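Local atomic coordinates of ankyrin repeat domain-containing protein EMB506, chloroplastic (Arabidopsis thaliana, PDB entry 6JD6), a protein that acts in the initial differentiation of proplastids during embryo development, is needed for correct leaf margin development, and can serve as a molecular condensate scaffold. Residues P103-I108 and N134-D139; H183-V188 and Q192-L197. All coordinates share one frame; numbering follows the deposited sequence.

Interaction 1. Residues P103-I108 and N134-D139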
# COMPACT_ATOMS: atom_id res chain seq x y z
N PRO A 103 -2.92 15.42 -19.19
CA PRO A 103 -3.01 13.96 -19.09
C PRO A 103 -4.34 13.41 -19.59
O PRO A 103 -5.40 13.96 -19.28
CB PRO A 103 -2.83 13.69 -17.58
CG PRO A 103 -2.89 15.03 -16.91
CD PRO A 103 -2.50 16.05 -17.93
N ASN A 104 -4.27 12.34 -20.37
CA ASN A 104 -5.46 11.69 -20.92
C ASN A 104 -5.92 10.58 -19.98
O ASN A 104 -5.41 9.46 -20.03
CB ASN A 104 -5.14 11.11 -22.30
CG ASN A 104 -6.38 10.70 -23.08
OD1 ASN A 104 -7.29 10.08 -22.53
ND2 ASN A 104 -6.42 11.06 -24.36
N LEU A 105 -6.88 10.91 -19.12
CA LEU A 105 -7.31 10.01 -18.04
C LEU A 105 -7.64 8.58 -18.47
O LEU A 105 -7.18 7.62 -17.85
CB LEU A 105 -8.50 10.60 -17.26
CG LEU A 105 -8.21 11.63 -16.16
CD1 LEU A 105 -6.90 11.31 -15.45
CD2 LEU A 105 -8.17 13.04 -16.72
N LYS A 106 -8.43 8.43 -19.53
CA LYS A 106 -8.83 7.10 -19.97
C LYS A 106 -7.67 6.26 -20.51
O LYS A 106 -7.68 5.04 -20.39
CB LYS A 106 -9.97 7.17 -21.00
CG LYS A 106 -9.56 7.68 -22.36
CD LYS A 106 -10.37 7.02 -23.47
CE LYS A 106 -10.20 5.50 -23.45
NZ LYS A 106 -10.90 4.83 -24.58
N MET A 107 -6.67 6.91 -21.11
CA MET A 107 -5.56 6.19 -21.71
C MET A 107 -4.50 5.79 -20.68
O MET A 107 -3.73 4.86 -20.91
CB MET A 107 -4.91 7.00 -22.84
CG MET A 107 -5.81 7.24 -24.05
SD MET A 107 -6.42 5.72 -24.82
CE MET A 107 -4.90 4.82 -25.09
N ILE A 108 -4.46 6.50 -19.56
CA ILE A 108 -3.37 6.33 -18.60
C ILE A 108 -3.80 5.63 -17.30
O ILE A 108 -3.04 5.57 -16.34
CB ILE A 108 -2.70 7.68 -18.27
CG1 ILE A 108 -3.65 8.56 -17.46
CG2 ILE A 108 -2.27 8.39 -19.55
CD1 ILE A 108 -3.02 9.83 -16.95
N ASN A 134 -6.64 19.63 -13.03
CA ASN A 134 -7.19 19.46 -14.37
C ASN A 134 -8.55 18.76 -14.38
O ASN A 134 -9.05 18.39 -15.44
CB ASN A 134 -6.20 18.72 -15.28
CG ASN A 134 -5.16 19.65 -15.87
OD1 ASN A 134 -5.48 20.70 -16.42
ND2 ASN A 134 -3.89 19.26 -15.74
N GLY A 135 -9.14 18.57 -13.20
CA GLY A 135 -10.51 18.10 -13.13
C GLY A 135 -10.76 16.72 -12.54
O GLY A 135 -11.91 16.33 -12.36
N LEU A 136 -9.70 15.98 -12.24
CA LEU A 136 -9.87 14.67 -11.61
C LEU A 136 -10.24 14.84 -10.13
O LEU A 136 -9.55 15.52 -9.38
CB LEU A 136 -8.60 13.82 -11.74
CG LEU A 136 -8.68 12.45 -11.06
CD1 LEU A 136 -9.77 11.58 -11.70
CD2 LEU A 136 -7.33 11.73 -11.09
N ASP A 137 -11.34 14.21 -9.73
CA ASP A 137 -11.81 14.29 -8.35
C ASP A 137 -10.75 13.71 -7.41
O ASP A 137 -10.26 12.60 -7.63
CB ASP A 137 -13.14 13.55 -8.20
CG ASP A 137 -13.68 13.57 -6.78
OD1 ASP A 137 -13.14 14.31 -5.93
OD2 ASP A 137 -14.67 12.86 -6.52
N ILE A 138 -10.40 14.46 -6.37
CA ILE A 138 -9.41 14.00 -5.41
C ILE A 138 -9.88 12.71 -4.72
O ILE A 138 -9.08 11.87 -4.33
CB ILE A 138 -9.07 15.10 -4.37
CG1 ILE A 138 -7.88 14.69 -3.49
CG2 ILE A 138 -10.30 15.45 -3.52
CD1 ILE A 138 -7.34 15.83 -2.64
N ASP A 139 -11.20 12.56 -4.61
CA ASP A 139 -11.79 11.36 -4.00
C ASP A 139 -12.25 10.35 -5.05
O ASP A 139 -13.15 9.54 -4.78
CB ASP A 139 -12.97 11.74 -3.10
CG ASP A 139 -12.54 12.58 -1.92
OD1 ASP A 139 -11.47 12.29 -1.34
OD2 ASP A 139 -13.28 13.52 -1.56
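Pro103 and Asn134 meet at one end of this surface contact, their side chains crossing at about a right angle. The ring carbon CD of Pro103 lies 4.1 Å from ND2 of Asn134, a loose approach of an apolar ring to an amide. Setting CG of Asn134 beside its own backbone N, anti to the carbonyl carbon (chi1 -83°), places ND2 by the proline ring. ND2 also gives a weak hydrogen bond to the backbone O of Asn130, one turn earlier in helix 125-133, which may steady the amide only slightly. The second meeting is between leucine methyls: CD1 of Leu105 faces CD2 of Leu136 at 4.4 Å. Leu105 also touches Leu131 of helix 125-133 and Leu136 touches Leu116 of helix 115-121, so both partly exposed leucines bridge to the helices of the repeat. Between Asn134 and Leu136 the chain ends helix 125-133 of the first ankyrin repeat in a Schellman motif, with Gly135 as the C-prime residue at a phi of 114°. A side chain there would press against the preceding carbonyl O, hence glycine. Farther along, Asp137 makes an Asx turn, its OD1 accepting from the backbone N of Asp139 at 2.9 Å; the N-H points nearly straight at the oxygen (165°), though it comes from above the carboxylate plane. Asp139 OD1 in turn accepts from the backbone N of Asn170, joining this turn to the next repeat. On the side of segment 103-108, Pro103 also packs on the backbone of another protein's chain, and Asn104 makes backbone hydrogen bonds to it.

Interaction 2. Residues H183-V188 and Q192-L197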
# COMPACT_ATOMS: atom_id res chain seq x y z
N HIS A 183 -8.72 2.92 9.79
CA HIS A 183 -8.44 1.48 9.85
C HIS A 183 -7.04 1.18 9.31
O HIS A 183 -6.24 0.49 9.95
CB HIS A 183 -9.45 0.69 8.99
CG HIS A 183 -10.77 0.43 9.65
ND1 HIS A 183 -11.96 0.92 9.14
CD2 HIS A 183 -11.10 -0.29 10.75
CE1 HIS A 183 -12.96 0.53 9.91
NE2 HIS A 183 -12.47 -0.21 10.89
N TYR A 184 -6.74 1.70 8.13
CA TYR A 184 -5.46 1.42 7.49
C TYR A 184 -4.28 2.10 8.18
O TYR A 184 -3.18 1.56 8.21
CB TYR A 184 -5.50 1.80 6.00
CG TYR A 184 -6.42 0.93 5.17
CD1 TYR A 184 -6.18 -0.43 5.03
CD2 TYR A 184 -7.51 1.48 4.49
CE1 TYR A 184 -7.01 -1.23 4.26
CE2 TYR A 184 -8.34 0.69 3.72
CZ TYR A 184 -8.09 -0.66 3.61
OH TYR A 184 -8.92 -1.45 2.84
N ALA A 185 -4.51 3.29 8.72
CA ALA A 185 -3.45 4.01 9.43
C ALA A 185 -3.04 3.22 10.67
O ALA A 185 -1.86 3.16 11.03
CB ALA A 185 -3.91 5.41 9.82
N VAL A 186 -4.02 2.61 11.31
CA VAL A 186 -3.75 1.74 12.44
C VAL A 186 -3.04 0.45 11.99
O VAL A 186 -2.05 0.05 12.61
CB VAL A 186 -5.04 1.42 13.21
CG1 VAL A 186 -4.78 0.33 14.22
CG2 VAL A 186 -5.56 2.68 13.90
N GLN A 187 -3.51 -0.17 10.91
CA GLN A 187 -2.89 -1.41 10.44
C GLN A 187 -1.40 -1.28 10.08
O GLN A 187 -0.62 -2.19 10.34
CB GLN A 187 -3.64 -2.06 9.27
CG GLN A 187 -3.20 -3.52 9.07
CD GLN A 187 -3.66 -4.14 7.77
OE1 GLN A 187 -3.84 -3.46 6.76
NE2 GLN A 187 -3.84 -5.47 7.78
N VAL A 188 -1.02 -0.15 9.49
CA VAL A 188 0.38 0.06 9.12
C VAL A 188 1.17 0.73 10.24
O VAL A 188 2.34 1.07 10.07
CB VAL A 188 0.54 0.84 7.79
CG1 VAL A 188 -0.24 0.15 6.67
CG2 VAL A 188 0.08 2.29 7.94
N GLN A 192 1.60 8.98 13.62
CA GLN A 192 1.45 10.40 13.30
C GLN A 192 0.25 10.64 12.40
O GLN A 192 -0.43 11.66 12.52
CB GLN A 192 2.73 10.97 12.67
CG GLN A 192 3.93 10.96 13.60
CD GLN A 192 3.67 11.68 14.91
OE1 GLN A 192 3.73 11.08 15.98
NE2 GLN A 192 3.37 12.97 14.82
N THR A 193 -0.01 9.70 11.50
CA THR A 193 -1.19 9.76 10.65
C THR A 193 -2.47 9.59 11.47
O THR A 193 -3.47 10.28 11.23
CB THR A 193 -1.12 8.70 9.53
OG1 THR A 193 0.02 8.97 8.70
CG2 THR A 193 -2.38 8.71 8.67
N VAL A 194 -2.43 8.69 12.44
CA VAL A 194 -3.55 8.50 13.36
C VAL A 194 -3.87 9.79 14.11
O VAL A 194 -5.03 10.21 14.16
CB VAL A 194 -3.27 7.36 14.37
CG1 VAL A 194 -4.32 7.34 15.47
CG2 VAL A 194 -3.20 6.01 13.66
N LYS A 195 -2.85 10.43 14.67
CA LYS A 195 -3.01 11.71 15.36
C LYS A 195 -3.56 12.79 14.43
O LYS A 195 -4.38 13.61 14.83
CB LYS A 195 -1.68 12.18 15.95
CG LYS A 195 -1.16 11.34 17.10
CD LYS A 195 0.19 11.88 17.58
CE LYS A 195 0.71 11.10 18.77
NZ LYS A 195 2.02 11.61 19.24
N LEU A 196 -3.08 12.79 13.19
CA LEU A 196 -3.54 13.76 12.21
C LEU A 196 -5.02 13.56 11.85
O LEU A 196 -5.76 14.52 11.69
CB LEU A 196 -2.67 13.71 10.95
CG LEU A 196 -2.98 14.74 9.86
CD1 LEU A 196 -2.98 16.15 10.44
CD2 LEU A 196 -1.98 14.62 8.73
N LEU A 197 -5.43 12.30 11.73
CA LEU A 197 -6.82 11.98 11.41
C LEU A 197 -7.78 12.42 12.53
O LEU A 197 -8.92 12.80 12.25
CB LEU A 197 -7.00 10.49 11.10
CG LEU A 197 -6.42 10.00 9.76
CD1 LEU A 197 -6.48 8.48 9.65
CD2 LEU A 197 -7.13 10.65 8.57
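Ala185 sets its single methyl against three side chains of the facing helix: CB lies 3.8 Å from CG2 of Thr193, 4.0 Å from CG2 of Val194 and 4.0 Å from CD1 of Leu197. Such a small residue lets the antiparallel helices 181-187 and 191-199 approach closely; the axes of the segments 183-187 and 192-197 pass 9.0 Å apart at 154°. Beside it, Val186 brings CG2 to within 4.1 Å of CG2 of Val194, the two branched chains meeting at a slant. The torsions of Val194 explain its double role: with CG1 anti to the backbone N (chi1 170°), CG2 is left beside that N and touches both Ala185 and Val186. Thr193 divides its work between its branches. Its methyl, anti to the backbone N, meets Ala185, while OG1 is hydrogen-bonded to OE1 of Glu158 in the preceding repeat, so the hydroxyl is satisfied without disturbing the apolar seam. This is the helix-turn-helix of the third ankyrin repeat, and its neighbours continue the stacking: Ala185 also touches Ile153 of helix 148-154, and Val186 touches Ala218 of helix 214-220. His183 NE2 bonds to the backbone O of Trp212, linking this repeat to the following one, and Gln187 is hydrogen-bonded to another protein's chain. Only methyl groups meet among the five buried residues, so the pairing of these two helices rests on close apolar fit, and the one polar side-chain atom among them, Thr193 OG1, has its partner in Glu158.

Overall arrangement
From the N terminus, the chain runs through helices 76-86 and 91-99 before reaching 103-108. It then makes helices 115-121 and 125-133 and returns at 134-139, where interaction 1 closes a loop with 25 residues between its segments. That contact ties the segment following helix 91-99 to the end of the first repeat's second helix. Two further helices, 148-154 and 158-166, intervene before interaction 2, a short-range closure with three residues between its segments that pairs the helices of the third repeat. The contacts lie in series, neither nested nor crossed, with centres about 27 Å apart: interaction 1 near the N-terminal end of the stack, interaction 2 inside it.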